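Local coordinates for protein separin (Saccharomyces cerevisiae, PDB 5U1T) that acts as a caspase-like cysteine protease that cleaves the MCD1/SCC1 subunit of cohesin at the onset of anaphase, and also promotes anaphase spindle elongation, at residues Q940-M943 against S944-E948; L1029-D1032 against T1033-N1036; L1050-L1053 against S1054-S1058; I1317-H1321 against G1322-A1326. One frame throughout, in Å; residues are numbered along the deposited sequence.

All four contacts are local turns of the chain, each at or beside a helix end. Contact 3 is the buried one, contacts 1 and 4 are partly buried, and contact 2 lies at the surface. Contact 2 joins helix 1012-1028 to helix 1036-1054, whose far end is contact 3; contacts 1 and 3 both pack against helix 1012-1028. Contacts 3 and 4 touch, Asn1055 and Ile1056 meeting Phe1320 and Ser1054 meeting His1321, and their centres lie about 13 Å apart. The chemistry follows the place: contact 1 pairs exposed polar chains with one apolar face, contact 2 tightens a 3-10 turn, contact 3 uses hydroxyl and amide groups on carbonyls of buried residues, and contact 4 relies on a glycine.

Contact 1. Residues Q940-M943 against S944-E948; sequences QKVM and SQLEE
Gln940 and Ser944 meet through the backbone, the carbonyl O of the first taking a weak bond from the N of the second (3.1 Å). One residue on, Lys941 O has two firm donors: Gln945 N at 3.0 Å, the regular helical bond, and Ser944 OG at 3.1 Å. Both reach it from the same face of the carbonyl plane. Serine suits this place because its short hydroxyl, set between its own backbone N and carbonyl carbon (chi1 81°), folds back onto the helix. The Lys941 side chain runs out fully extended and crosses that of Gln945, with its CE 3.6 Å from Gln945 NE2, so methylenes rather than charge make the contact. An alanine in place of Gln945 would probably leave the Lys941 methylenes uncovered and lose the packing on Phe1010 and Lys1018. Val942 O takes a nearly straight bond from Leu946 N (173°). On the same face Val942 CG1 lies 4.2 Å from Leu946 CD1, the two branched side chains side by side and pointing the same way, as fits the buried flank of a helix. Last, the methyl end of Met943 lies beside the carboxylate of Glu947, whose backbone N binds Met943 O only weakly. Val942 and Leu946 face helix 1012-1028 at Lys1018 and Ala1015, while Met943 and Glu947 rest on Phe956.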
ATOM      1  N   GLN A 940      -1.316  40.526  -8.668  1.00 67.61           N
ATOM      2  CA  GLN A 940      -0.241  41.207  -7.926  1.00 67.08           C
ATOM      3  C   GLN A 940       0.444  42.247  -8.830  1.00 67.31           C
ATOM      4  O   GLN A 940       0.838  43.319  -8.372  1.00 58.68           O
ATOM      5  CB  GLN A 940       0.785  40.195  -7.348  1.00 64.34           C
ATOM      6  CG  GLN A 940       0.277  39.239  -6.222  1.00 89.48           C
ATOM      7  CD  GLN A 940       1.345  38.195  -5.737  1.00 95.12           C
ATOM      8  OE1 GLN A 940       2.281  37.833  -6.480  1.00101.22           O
ATOM      9  NE2 GLN A 940       1.191  37.717  -4.490  1.00100.21           N
ATOM     10  N   LYS A 941       0.534  41.934 -10.121  1.00 63.19           N
ATOM     11  CA  LYS A 941       1.240  42.762 -11.080  1.00 59.55           C
ATOM     12  C   LYS A 941       0.449  44.028 -11.416  1.00 70.45           C
ATOM     13  O   LYS A 941       0.982  45.148 -11.369  1.00 65.56           O
ATOM     14  CB  LYS A 941       1.525  41.961 -12.347  1.00 56.96           C
ATOM     15  CG  LYS A 941       2.330  42.715 -13.397  1.00 68.03           C
ATOM     16  CD  LYS A 941       2.628  41.832 -14.638  1.00 79.05           C
ATOM     17  CE  LYS A 941       3.428  42.582 -15.738  1.00 89.19           C
ATOM     18  NZ  LYS A 941       3.714  41.720 -16.938  1.00 84.21           N
ATOM     19  N   VAL A 942      -0.824  43.850 -11.751  1.00 64.62           N
ATOM     20  CA  VAL A 942      -1.647  44.979 -12.124  1.00 66.56           C
ATOM     21  C   VAL A 942      -1.892  45.850 -10.901  1.00 64.49           C
ATOM     22  O   VAL A 942      -1.855  47.076 -10.990  1.00 66.22           O
ATOM     23  CB  VAL A 942      -2.985  44.533 -12.757  1.00 65.02           C
ATOM     24  CG1 VAL A 942      -4.007  45.660 -12.730  1.00 55.44           C
ATOM     25  CG2 VAL A 942      -2.756  44.067 -14.192  1.00 68.30           C
ATOM     26  N   MET A 943      -2.110  45.229  -9.752  1.00 62.17           N
ATOM     27  CA  MET A 943      -2.417  46.009  -8.571  1.00 66.72           C
ATOM     28  C   MET A 943      -1.194  46.800  -8.161  1.00 66.07           C
ATOM     29  O   MET A 943      -1.308  47.909  -7.657  1.00 73.69           O
ATOM     30  CB  MET A 943      -2.897  45.135  -7.406  1.00 66.60           C
ATOM     31  CG  MET A 943      -3.765  45.914  -6.394  1.00 77.05           C
ATOM     32  SD  MET A 943      -3.593  45.428  -4.636  1.00 98.10           S
ATOM     33  CE  MET A 943      -4.583  46.698  -3.818  1.00 80.41           C
ATOM     34  N   SER A 944      -0.014  46.253  -8.396  1.00 65.89           N
ATOM     35  CA  SER A 944       1.177  46.915  -7.907  1.00 69.51           C
ATOM     36  C   SER A 944       1.587  48.042  -8.837  1.00 68.42           C
ATOM     37  O   SER A 944       2.138  49.049  -8.383  1.00 68.74           O
ATOM     38  CB  SER A 944       2.323  45.930  -7.751  1.00 69.02           C
ATOM     39  OG  SER A 944       2.927  45.710  -9.007  1.00 72.10           O
ATOM     40  N   GLN A 945       1.323  47.862 -10.133  1.00 67.37           N
ATOM     41  CA  GLN A 945       1.529  48.910 -11.139  1.00 68.82           C
ATOM     42  C   GLN A 945       0.633  50.112 -10.892  1.00 68.10           C
ATOM     43  O   GLN A 945       1.097  51.246 -10.837  1.00 67.63           O
ATOM     44  CB  GLN A 945       1.261  48.380 -12.549  1.00 66.60           C
ATOM     45  CG  GLN A 945       2.262  47.339 -13.034  1.00 73.29           C
ATOM     46  CD  GLN A 945       1.918  46.770 -14.404  1.00 75.13           C
ATOM     47  OE1 GLN A 945       0.818  46.965 -14.922  1.00 75.22           O
ATOM     48  NE2 GLN A 945       2.869  46.066 -14.999  1.00 76.26           N
ATOM     49  N   LEU A 946      -0.661  49.855 -10.761  1.00 64.44           N
ATOM     50  CA  LEU A 946      -1.612  50.923 -10.530  1.00 64.78           C
ATOM     51  C   LEU A 946      -1.208  51.677  -9.280  1.00 68.77           C
ATOM     52  O   LEU A 946      -1.292  52.908  -9.219  1.00 64.79           O
ATOM     53  CB  LEU A 946      -3.037  50.375 -10.388  1.00 63.02           C
ATOM     54  CG  LEU A 946      -3.603  49.772 -11.669  1.00 64.28           C
ATOM     55  CD1 LEU A 946      -5.077  49.489 -11.534  1.00 59.93           C
ATOM     56  CD2 LEU A 946      -3.307  50.689 -12.845  1.00 61.01           C
ATOM     57  N   GLU A 947      -0.728  50.931  -8.295  1.00 68.62           N
ATOM     58  CA  GLU A 947      -0.592  51.473  -6.959  1.00 67.05           C
ATOM     59  C   GLU A 947       0.535  52.485  -6.834  1.00 69.04           C
ATOM     60  O   GLU A 947       0.664  53.128  -5.796  1.00 70.98           O
ATOM     61  CB  GLU A 947      -0.391  50.349  -5.952  1.00 64.86           C
ATOM     62  CG  GLU A 947      -1.267  50.507  -4.742  1.00 72.30           C
ATOM     63  CD  GLU A 947      -1.439  49.217  -3.977  1.00 84.87           C
ATOM     64  OE1 GLU A 947      -2.515  49.047  -3.339  1.00 85.12           O
ATOM     65  OE2 GLU A 947      -0.502  48.371  -4.007  1.00 87.80           O
ATOM     66  N   GLU A 948       1.344  52.644  -7.878  1.00 65.49           N
ATOM     67  CA  GLU A 948       2.420  53.617  -7.802  1.00 67.14           C
ATOM     68  C   GLU A 948       2.043  54.866  -8.566  1.00 67.66           C
ATOM     69  O   GLU A 948       2.846  55.779  -8.744  1.00 70.77           O
ATOM     70  CB  GLU A 948       3.726  53.025  -8.320  1.00 74.05           C
ATOM     71  CG  GLU A 948       3.827  52.838  -9.819  1.00 77.22           C
ATOM     72  CD  GLU A 948       4.901  51.809 -10.162  1.00 88.40           C
ATOM     73  OE1 GLU A 948       5.052  50.836  -9.381  1.00 89.68           O
ATOM     74  OE2 GLU A 948       5.608  51.978 -11.189  1.00 93.99           O
TER

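Contact 2. Residues L1029-D1032 against T1033-N1036; sequences LKLD and TLDN
Thr1033 turns its hydroxyl back on Lys1030: OG1 lies 2.8 Å from Lys1030 O and meets it almost end-on, with a C=O...OG1 angle of 163°. That position follows from chi1 of 76°, which sets OG1 between the threonine's own backbone N and carbonyl carbon, while CG2, anti to the carbonyl carbon, rests on Lys1030 CB at 3.9 Å. One branched residue thus offers a polar and an apolar arm to the same neighbour. The backbone N of Thr1033 binds that same oxygen at 3.2 Å from well above the carbonyl plane, so Lys1030 O is gripped twice. A valine in place of Thr1033 is likely to leave Lys1030 O with the backbone bond alone and the turn less firmly fixed. Leu1034 N then reaches Leu1031 O at 2.7 Å, the second three-residue step of a short 3-10 turn that links helix 1012-1028 to helix 1036-1054. Asp1035 follows as N-cap of the latter helix, its OD2 accepting from Glu1038 N. Beneath the turn, Leu1034 slants across Leu1031, with CD1 3.8 Å from Leu1031 CD2, and the same CD1 lies 4.4 Å from Leu1029 CD1. Leucines suit this side because it meets other helices: Leu1029 and Leu1034 touch Ile932 of helix 927-946, and Leu1031 touches Leu1075. Asp1032 faces another way, against Ser1110 and Ile1112, and its carbonyl O accepts from Arg805 NH2.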
ATOM      1  N   LEU A1029     -12.364  31.035 -15.864  1.00 64.70           N
ATOM      2  CA  LEU A1029     -12.033  29.819 -15.148  1.00 66.03           C
ATOM      3  C   LEU A1029     -13.240  29.026 -14.637  1.00 62.73           C
ATOM      4  O   LEU A1029     -14.269  29.580 -14.270  1.00 63.60           O
ATOM      5  CB  LEU A1029     -11.055  30.117 -14.010  1.00 64.55           C
ATOM      6  CG  LEU A1029     -11.115  31.337 -13.132  1.00 61.07           C
ATOM      7  CD1 LEU A1029     -12.285  31.203 -12.223  1.00 66.58           C
ATOM      8  CD2 LEU A1029      -9.830  31.383 -12.337  1.00 63.16           C
ATOM      9  N   LYS A1030     -13.085  27.703 -14.657  1.00 66.39           N
ATOM     10  CA  LYS A1030     -14.134  26.766 -14.284  1.00 64.04           C
ATOM     11  C   LYS A1030     -14.211  26.635 -12.780  1.00 67.38           C
ATOM     12  O   LYS A1030     -13.267  26.176 -12.148  1.00 66.40           O
ATOM     13  CB  LYS A1030     -13.880  25.399 -14.905  1.00 66.61           C
ATOM     14  CG  LYS A1030     -13.819  25.402 -16.418  1.00 69.64           C
ATOM     15  CD  LYS A1030     -15.112  25.921 -17.017  1.00 75.26           C
ATOM     16  CE  LYS A1030     -15.234  25.487 -18.479  1.00 81.50           C
ATOM     17  NZ  LYS A1030     -16.539  25.877 -19.109  1.00 88.03           N
ATOM     18  N   LEU A1031     -15.345  27.032 -12.211  1.00 61.70           N
ATOM     19  CA  LEU A1031     -15.453  27.142 -10.765  1.00 63.84           C
ATOM     20  C   LEU A1031     -15.387  25.787 -10.097  1.00 66.25           C
ATOM     21  O   LEU A1031     -14.798  25.663  -9.028  1.00 70.08           O
ATOM     22  CB  LEU A1031     -16.747  27.873 -10.375  1.00 74.79           C
ATOM     23  CG  LEU A1031     -16.878  29.313 -10.903  1.00 67.43           C
ATOM     24  CD1 LEU A1031     -18.157  29.941 -10.408  1.00 68.05           C
ATOM     25  CD2 LEU A1031     -15.669  30.177 -10.550  1.00 57.88           C
ATOM     26  N   ASP A1032     -15.966  24.767 -10.732  1.00 70.22           N
ATOM     27  CA  ASP A1032     -15.932  23.392 -10.190  1.00 76.79           C
ATOM     28  C   ASP A1032     -14.525  22.846  -9.928  1.00 71.49           C
ATOM     29  O   ASP A1032     -14.363  21.837  -9.230  1.00 70.16           O
ATOM     30  CB  ASP A1032     -16.651  22.432 -11.127  1.00 74.21           C
ATOM     31  CG  ASP A1032     -16.361  22.736 -12.573  1.00 80.09           C
ATOM     32  OD1 ASP A1032     -16.894  23.769 -13.059  1.00 76.88           O
ATOM     33  OD2 ASP A1032     -15.599  21.959 -13.206  1.00 80.48           O
ATOM     34  N   THR A1033     -13.511  23.506 -10.476  1.00 65.77           N
ATOM     35  CA  THR A1033     -12.140  23.115 -10.185  1.00 69.77           C
ATOM     36  C   THR A1033     -11.570  23.824  -8.944  1.00 71.47           C
ATOM     37  O   THR A1033     -10.389  23.660  -8.629  1.00 69.21           O
ATOM     38  CB  THR A1033     -11.226  23.390 -11.382  1.00 60.88           C
ATOM     39  OG1 THR A1033     -10.965  24.791 -11.445  1.00 67.90           O
ATOM     40  CG2 THR A1033     -11.896  22.961 -12.673  1.00 64.76           C
ATOM     41  N   LEU A1034     -12.400  24.588  -8.228  1.00 67.76           N
ATOM     42  CA  LEU A1034     -11.901  25.369  -7.090  1.00 59.82           C
ATOM     43  C   LEU A1034     -12.247  24.796  -5.725  1.00 55.68           C
ATOM     44  O   LEU A1034     -13.330  24.273  -5.516  1.00 59.02           O
ATOM     45  CB  LEU A1034     -12.425  26.796  -7.170  1.00 57.86           C
ATOM     46  CG  LEU A1034     -12.086  27.532  -8.459  1.00 60.65           C
ATOM     47  CD1 LEU A1034     -12.732  28.918  -8.520  1.00 62.92           C
ATOM     48  CD2 LEU A1034     -10.592  27.619  -8.533  1.00 59.45           C
ATOM     49  N   ASP A1035     -11.306  24.889  -4.796  1.00 56.44           N
ATOM     50  CA  ASP A1035     -11.613  24.625  -3.402  1.00 53.01           C
ATOM     51  C   ASP A1035     -12.346  25.841  -2.870  1.00 58.50           C
ATOM     52  O   ASP A1035     -12.154  26.950  -3.381  1.00 60.93           O
ATOM     53  CB  ASP A1035     -10.356  24.371  -2.601  1.00 51.89           C
ATOM     54  CG  ASP A1035      -9.354  25.468  -2.774  1.00 64.69           C
ATOM     55  OD1 ASP A1035      -8.641  25.446  -3.812  1.00 71.16           O
ATOM     56  OD2 ASP A1035      -9.301  26.374  -1.901  1.00 70.12           O
ATOM     57  N   ASN A1036     -13.173  25.651  -1.849  1.00 55.69           N
ATOM     58  CA  ASN A1036     -14.016  26.719  -1.357  1.00 53.41           C
ATOM     59  C   ASN A1036     -13.253  27.987  -0.993  1.00 58.25           C
ATOM     60  O   ASN A1036     -13.721  29.086  -1.290  1.00 59.22           O
ATOM     61  CB  ASN A1036     -14.823  26.255  -0.153  1.00 52.45           C
ATOM     62  CG  ASN A1036     -16.108  27.053   0.013  1.00 58.95           C
ATOM     63  OD1 ASN A1036     -16.994  27.007  -0.850  1.00 53.48           O
ATOM     64  ND2 ASN A1036     -16.209  27.799   1.116  1.00 56.07           N
TER

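Contact 3. Residues L1050-L1053 against S1054-S1058; sequences LTIL and SNITS
Leu1050 O receives the regular helical bond from Ser1054 N (2.9 Å), and Leu1053 O takes both Ile1056 N and Thr1057 N, three and four residues on. The contact lies near the C-terminal end of helix 1036-1054, where side chains add donors to carbonyls that already hold a backbone N-H. Ser1054 OG, held close to its own backbone by chi1 of 51°, lies 2.8 Å from Leu1050 O and 2.9 Å from Thr1051 O; its single proton can serve either, so the hydroxyl suits a site with two acceptors. On the apolar side, Leu1053 CD2 runs alongside Thr1057 CG2 at 3.5 Å, and Ile1052 CG2 meets Ile1056 CG1 at 4.4 Å. These branched chains fill the space toward Ile1016 and Leu1019 of helix 1012-1028 and Met955 of helix 950-955. Asn1055 is buried, and its amide ND2 is satisfied by two backbone oxygens. One is Gly961 O, which ties the helix end to strand 960-962. The other is Thr1051 O at 2.8 Å from Asn1055 ND2, in a bond straight at 178° and in the plane of the amide, while Asn1055 N approaches that oxygen from the opposite face of its carbonyl plane.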
ATOM      1  N   LEU A1050     -14.531  44.615 -10.616  1.00 51.73           N
ATOM      2  CA  LEU A1050     -15.734  45.264 -11.126  1.00 50.22           C
ATOM      3  C   LEU A1050     -15.893  46.648 -10.505  1.00 53.65           C
ATOM      4  O   LEU A1050     -16.230  47.620 -11.181  1.00 53.25           O
ATOM      5  CB  LEU A1050     -16.965  44.417 -10.837  1.00 50.58           C
ATOM      6  CG  LEU A1050     -18.199  45.003 -11.505  1.00 52.48           C
ATOM      7  CD1 LEU A1050     -18.014  45.015 -13.011  1.00 43.43           C
ATOM      8  CD2 LEU A1050     -19.467  44.272 -11.096  1.00 52.11           C
ATOM      9  N   THR A1051     -15.631  46.724  -9.209  1.00 53.49           N
ATOM     10  CA  THR A1051     -15.745  47.964  -8.474  1.00 50.96           C
ATOM     11  C   THR A1051     -14.749  49.002  -8.983  1.00 53.93           C
ATOM     12  O   THR A1051     -15.141  50.130  -9.268  1.00 55.62           O
ATOM     13  CB  THR A1051     -15.549  47.721  -6.980  1.00 49.85           C
ATOM     14  OG1 THR A1051     -16.544  46.797  -6.530  1.00 51.20           O
ATOM     15  CG2 THR A1051     -15.680  49.007  -6.201  1.00 56.04           C
ATOM     16  N   ILE A1052     -13.474  48.636  -9.111  1.00 52.64           N
ATOM     17  CA  ILE A1052     -12.503  49.573  -9.681  1.00 51.75           C
ATOM     18  C   ILE A1052     -12.918  50.005 -11.074  1.00 54.63           C
ATOM     19  O   ILE A1052     -12.924  51.188 -11.384  1.00 55.08           O
ATOM     20  CB  ILE A1052     -11.100  49.004  -9.796  1.00 52.16           C
ATOM     21  CG1 ILE A1052     -10.663  48.330  -8.495  1.00 51.10           C
ATOM     22  CG2 ILE A1052     -10.146  50.106 -10.199  1.00 51.27           C
ATOM     23  CD1 ILE A1052     -10.576  49.252  -7.352  1.00 55.54           C
ATOM     24  N   LEU A1053     -13.276  49.043 -11.909  1.00 54.18           N
ATOM     25  CA  LEU A1053     -13.657  49.352 -13.280  1.00 55.24           C
ATOM     26  C   LEU A1053     -14.799  50.364 -13.388  1.00 52.62           C
ATOM     27  O   LEU A1053     -14.735  51.287 -14.198  1.00 55.40           O
ATOM     28  CB  LEU A1053     -14.036  48.072 -14.018  1.00 50.94           C
ATOM     29  CG  LEU A1053     -12.986  47.661 -15.031  1.00 55.44           C
ATOM     30  CD1 LEU A1053     -13.251  46.246 -15.494  1.00 57.59           C
ATOM     31  CD2 LEU A1053     -13.010  48.608 -16.198  1.00 53.11           C
ATOM     32  N   SER A1054     -15.833  50.179 -12.575  1.00 51.60           N
ATOM     33  CA  SER A1054     -17.050  50.972 -12.678  1.00 55.07           C
ATOM     34  C   SER A1054     -16.879  52.382 -12.139  1.00 54.02           C
ATOM     35  O   SER A1054     -17.604  53.286 -12.533  1.00 51.95           O
ATOM     36  CB  SER A1054     -18.165  50.297 -11.930  1.00 52.28           C
ATOM     37  OG  SER A1054     -17.673  50.007 -10.643  1.00 55.88           O
ATOM     38  N   ASN A1055     -15.926  52.558 -11.232  1.00 51.55           N
ATOM     39  CA  ASN A1055     -15.608  53.875 -10.724  1.00 50.23           C
ATOM     40  C   ASN A1055     -14.689  54.674 -11.654  1.00 51.88           C
ATOM     41  O   ASN A1055     -14.427  55.846 -11.411  1.00 53.11           O
ATOM     42  CB  ASN A1055     -14.969  53.756  -9.344  1.00 52.60           C
ATOM     43  CG  ASN A1055     -15.987  53.575  -8.256  1.00 50.39           C
ATOM     44  OD1 ASN A1055     -16.484  54.547  -7.695  1.00 59.90           O
ATOM     45  ND2 ASN A1055     -16.320  52.330  -7.953  1.00 52.66           N
ATOM     46  N   ILE A1056     -14.250  54.034 -12.741  1.00 58.91           N
ATOM     47  CA  ILE A1056     -13.156  54.507 -13.604  1.00 52.97           C
ATOM     48  C   ILE A1056     -13.624  54.705 -15.052  1.00 52.63           C
ATOM     49  O   ILE A1056     -13.073  55.516 -15.798  1.00 54.44           O
ATOM     50  CB  ILE A1056     -11.972  53.493 -13.503  1.00 58.32           C
ATOM     51  CG1 ILE A1056     -11.077  53.857 -12.314  1.00 59.73           C
ATOM     52  CG2 ILE A1056     -11.186  53.287 -14.800  1.00 53.54           C
ATOM     53  CD1 ILE A1056     -10.796  55.288 -12.197  1.00 49.94           C
ATOM     54  N   THR A1057     -14.673  53.981 -15.429  1.00 52.49           N
ATOM     55  CA  THR A1057     -15.216  54.016 -16.784  1.00 50.82           C
ATOM     56  C   THR A1057     -16.642  53.486 -16.707  1.00 58.96           C
ATOM     57  O   THR A1057     -17.122  53.148 -15.626  1.00 60.99           O
ATOM     58  CB  THR A1057     -14.350  53.187 -17.781  1.00 57.29           C
ATOM     59  OG1 THR A1057     -14.968  53.143 -19.070  1.00 54.44           O
ATOM     60  CG2 THR A1057     -14.158  51.771 -17.287  1.00 59.67           C
ATOM     61  N   SER A1058     -17.335  53.461 -17.833  1.00 64.50           N
ATOM     62  CA  SER A1058     -18.658  52.863 -17.896  1.00 66.21           C
ATOM     63  C   SER A1058     -18.538  51.542 -18.639  1.00 77.38           C
ATOM     64  O   SER A1058     -17.902  51.459 -19.698  1.00 76.30           O
ATOM     65  CB  SER A1058     -19.636  53.797 -18.579  1.00 62.50           C
ATOM     66  OG  SER A1058     -19.533  55.093 -18.011  1.00 81.98           O
TER

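Contact 4. Residues I1317-H1321 against G1322-A1326; sequences ILLFH and GEENA
A Schellman motif ends helix 1303-1320, with Gly1322 as its C-prime residue. Its two defining bonds are Glu1323 N to Leu1318 O (2.7 Å) and, within that wider turn, Gly1322 N to Leu1319 O (3.0 Å). Gly1322 has a positive phi of 104°; any other residue there would press its CB against the carbonyl O of His1321, which explains the glycine. The reversal brings Glu1323 back beside Leu1318, the residue five places earlier. Their side chains lie alongside and point the same way, and Leu1318 CB lies 3.9 Å from Glu1323 CB, so the CB of the glutamate supplies the apolar contact that commonly accompanies this motif. With chi1 at -164° CG points away from the backbone N, and the extended chain carries the carboxylate along the leucine, OE1 beside Leu1318 CD1, and OE2 to a salt bridge with Arg1273 NH2 of helix 1271-1275. The Glu1323 carbonyl O in turn receives a CA-H...O contact from Leu1319 CA at 3.3 Å. His1321, just past the helix, turns its ring back along the helix, so that ND1 donates to Ile1317 O at 3.3 Å, with the oxygen in the ring plane at its edge. Leu1318 O and Leu1319 O are thus met by backbone N-H groups and Ile1317 O by an imidazole N-H, and the buried charge of Glu1323 is balanced by an arginine, which probably keeps it ionised.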
ATOM      1  N   ILE A1317     -16.389  59.845  -5.945  1.00 46.76           N
ATOM      2  CA  ILE A1317     -17.069  59.330  -7.130  1.00 42.24           C
ATOM      3  C   ILE A1317     -16.762  60.191  -8.349  1.00 53.52           C
ATOM      4  O   ILE A1317     -16.421  59.676  -9.415  1.00 60.24           O
ATOM      5  CB  ILE A1317     -18.595  59.278  -6.970  1.00 54.55           C
ATOM      6  CG1 ILE A1317     -19.004  58.402  -5.774  1.00 49.06           C
ATOM      7  CG2 ILE A1317     -19.247  58.805  -8.277  1.00 51.04           C
ATOM      8  CD1 ILE A1317     -20.518  58.181  -5.633  1.00 50.19           C
ATOM      9  N   LEU A1318     -16.863  61.501  -8.194  1.00 51.46           N
ATOM     10  CA  LEU A1318     -16.581  62.396  -9.299  1.00 49.49           C
ATOM     11  C   LEU A1318     -15.112  62.362  -9.684  1.00 48.81           C
ATOM     12  O   LEU A1318     -14.784  62.416 -10.862  1.00 52.68           O
ATOM     13  CB  LEU A1318     -17.002  63.820  -8.944  1.00 48.67           C
ATOM     14  CG  LEU A1318     -18.440  63.904  -8.449  1.00 49.07           C
ATOM     15  CD1 LEU A1318     -18.747  65.313  -7.958  1.00 55.32           C
ATOM     16  CD2 LEU A1318     -19.395  63.473  -9.551  1.00 51.59           C
ATOM     17  N   LEU A1319     -14.230  62.273  -8.696  1.00 46.99           N
ATOM     18  CA  LEU A1319     -12.788  62.243  -8.959  1.00 49.85           C
ATOM     19  C   LEU A1319     -12.339  61.041  -9.810  1.00 53.18           C
ATOM     20  O   LEU A1319     -11.586  61.216 -10.779  1.00 50.68           O
ATOM     21  CB  LEU A1319     -12.000  62.253  -7.643  1.00 48.13           C
ATOM     22  CG  LEU A1319     -10.487  62.052  -7.776  1.00 45.04           C
ATOM     23  CD1 LEU A1319      -9.926  63.051  -8.768  1.00 44.51           C
ATOM     24  CD2 LEU A1319      -9.770  62.157  -6.431  1.00 39.51           C
ATOM     25  N   PHE A1320     -12.791  59.835  -9.459  1.00 51.26           N
ATOM     26  CA  PHE A1320     -12.287  58.629 -10.119  1.00 51.00           C
ATOM     27  C   PHE A1320     -12.844  58.564 -11.520  1.00 51.71           C
ATOM     28  O   PHE A1320     -12.204  58.040 -12.423  1.00 53.97           O
ATOM     29  CB  PHE A1320     -12.638  57.372  -9.325  1.00 47.89           C
ATOM     30  CG  PHE A1320     -12.144  57.406  -7.909  1.00 46.83           C
ATOM     31  CD1 PHE A1320     -10.908  57.954  -7.612  1.00 47.27           C
ATOM     32  CD2 PHE A1320     -12.926  56.923  -6.870  1.00 47.41           C
ATOM     33  CE1 PHE A1320     -10.449  58.010  -6.311  1.00 44.64           C
ATOM     34  CE2 PHE A1320     -12.472  56.976  -5.564  1.00 47.45           C
ATOM     35  CZ  PHE A1320     -11.233  57.528  -5.285  1.00 46.38           C
ATOM     36  N   HIS A1321     -14.018  59.149 -11.714  1.00 48.64           N
ATOM     37  CA  HIS A1321     -14.581  59.242 -13.051  1.00 50.85           C
ATOM     38  C   HIS A1321     -14.057  60.440 -13.868  1.00 55.04           C
ATOM     39  O   HIS A1321     -14.572  60.715 -14.948  1.00 56.64           O
ATOM     40  CB  HIS A1321     -16.098  59.311 -12.979  1.00 48.47           C
ATOM     41  CG  HIS A1321     -16.760  57.978 -12.889  1.00 48.61           C
ATOM     42  ND1 HIS A1321     -17.212  57.451 -11.696  1.00 56.53           N
ATOM     43  CD2 HIS A1321     -17.044  57.063 -13.841  1.00 46.80           C
ATOM     44  CE1 HIS A1321     -17.752  56.267 -11.922  1.00 54.53           C
ATOM     45  NE2 HIS A1321     -17.664  56.011 -13.217  1.00 58.73           N
ATOM     46  N   GLY A1322     -13.047  61.146 -13.361  1.00 51.36           N
ATOM     47  CA  GLY A1322     -12.408  62.215 -14.117  1.00 55.66           C
ATOM     48  C   GLY A1322     -12.724  63.680 -13.775  1.00 56.40           C
ATOM     49  O   GLY A1322     -12.262  64.590 -14.466  1.00 57.69           O
ATOM     50  N   GLU A1323     -13.512  63.928 -12.735  1.00 53.62           N
ATOM     51  CA  GLU A1323     -13.805  65.309 -12.354  1.00 54.62           C
ATOM     52  C   GLU A1323     -12.957  65.724 -11.165  1.00 52.65           C
ATOM     53  O   GLU A1323     -13.251  65.361 -10.022  1.00 57.24           O
ATOM     54  CB  GLU A1323     -15.285  65.498 -12.022  1.00 51.53           C
ATOM     55  CG  GLU A1323     -15.695  66.937 -11.993  1.00 52.89           C
ATOM     56  CD  GLU A1323     -17.092  67.115 -11.438  1.00 58.18           C
ATOM     57  OE1 GLU A1323     -17.228  67.783 -10.388  1.00 50.98           O
ATOM     58  OE2 GLU A1323     -18.051  66.578 -12.051  1.00 62.24           O
ATOM     59  N   GLU A1324     -11.901  66.480 -11.439  1.00 51.22           N
ATOM     60  CA  GLU A1324     -11.033  66.982 -10.391  1.00 50.20           C
ATOM     61  C   GLU A1324     -11.640  68.178  -9.665  1.00 56.45           C
ATOM     62  O   GLU A1324     -12.239  69.043 -10.285  1.00 54.40           O
ATOM     63  CB  GLU A1324      -9.686  67.363 -10.964  1.00 52.28           C
ATOM     64  CG  GLU A1324      -8.930  66.188 -11.484  1.00 61.56           C
ATOM     65  CD  GLU A1324      -7.464  66.511 -11.696  1.00 75.12           C
ATOM     66  OE1 GLU A1324      -7.150  67.578 -12.314  1.00 77.06           O
ATOM     67  OE2 GLU A1324      -6.623  65.708 -11.229  1.00 80.82           O
ATOM     68  N   ASN A1325     -11.496  68.187  -8.342  1.00 47.36           N
ATOM     69  CA  ASN A1325     -11.894  69.295  -7.511  1.00 43.95           C
ATOM     70  C   ASN A1325     -10.900  69.502  -6.379  1.00 48.38           C
ATOM     71  O   ASN A1325     -11.036  68.901  -5.323  1.00 50.02           O
ATOM     72  CB  ASN A1325     -13.304  69.074  -6.961  1.00 42.82           C
ATOM     73  CG  ASN A1325     -14.369  69.272  -8.019  1.00 48.33           C
ATOM     74  OD1 ASN A1325     -15.158  68.381  -8.309  1.00 44.47           O
ATOM     75  ND2 ASN A1325     -14.384  70.455  -8.618  1.00 49.89           N
ATOM     76  N   ALA A1326      -9.902  70.353  -6.603  1.00 50.88           N
ATOM     77  CA  ALA A1326      -8.992  70.759  -5.538  1.00 48.24           C
ATOM     78  C   ALA A1326      -9.760  71.183  -4.280  1.00 51.75           C
ATOM     79  O   ALA A1326     -10.605  72.080  -4.347  1.00 53.94           O
ATOM     80  CB  ALA A1326      -8.114  71.882  -6.015  1.00 52.21           C
TER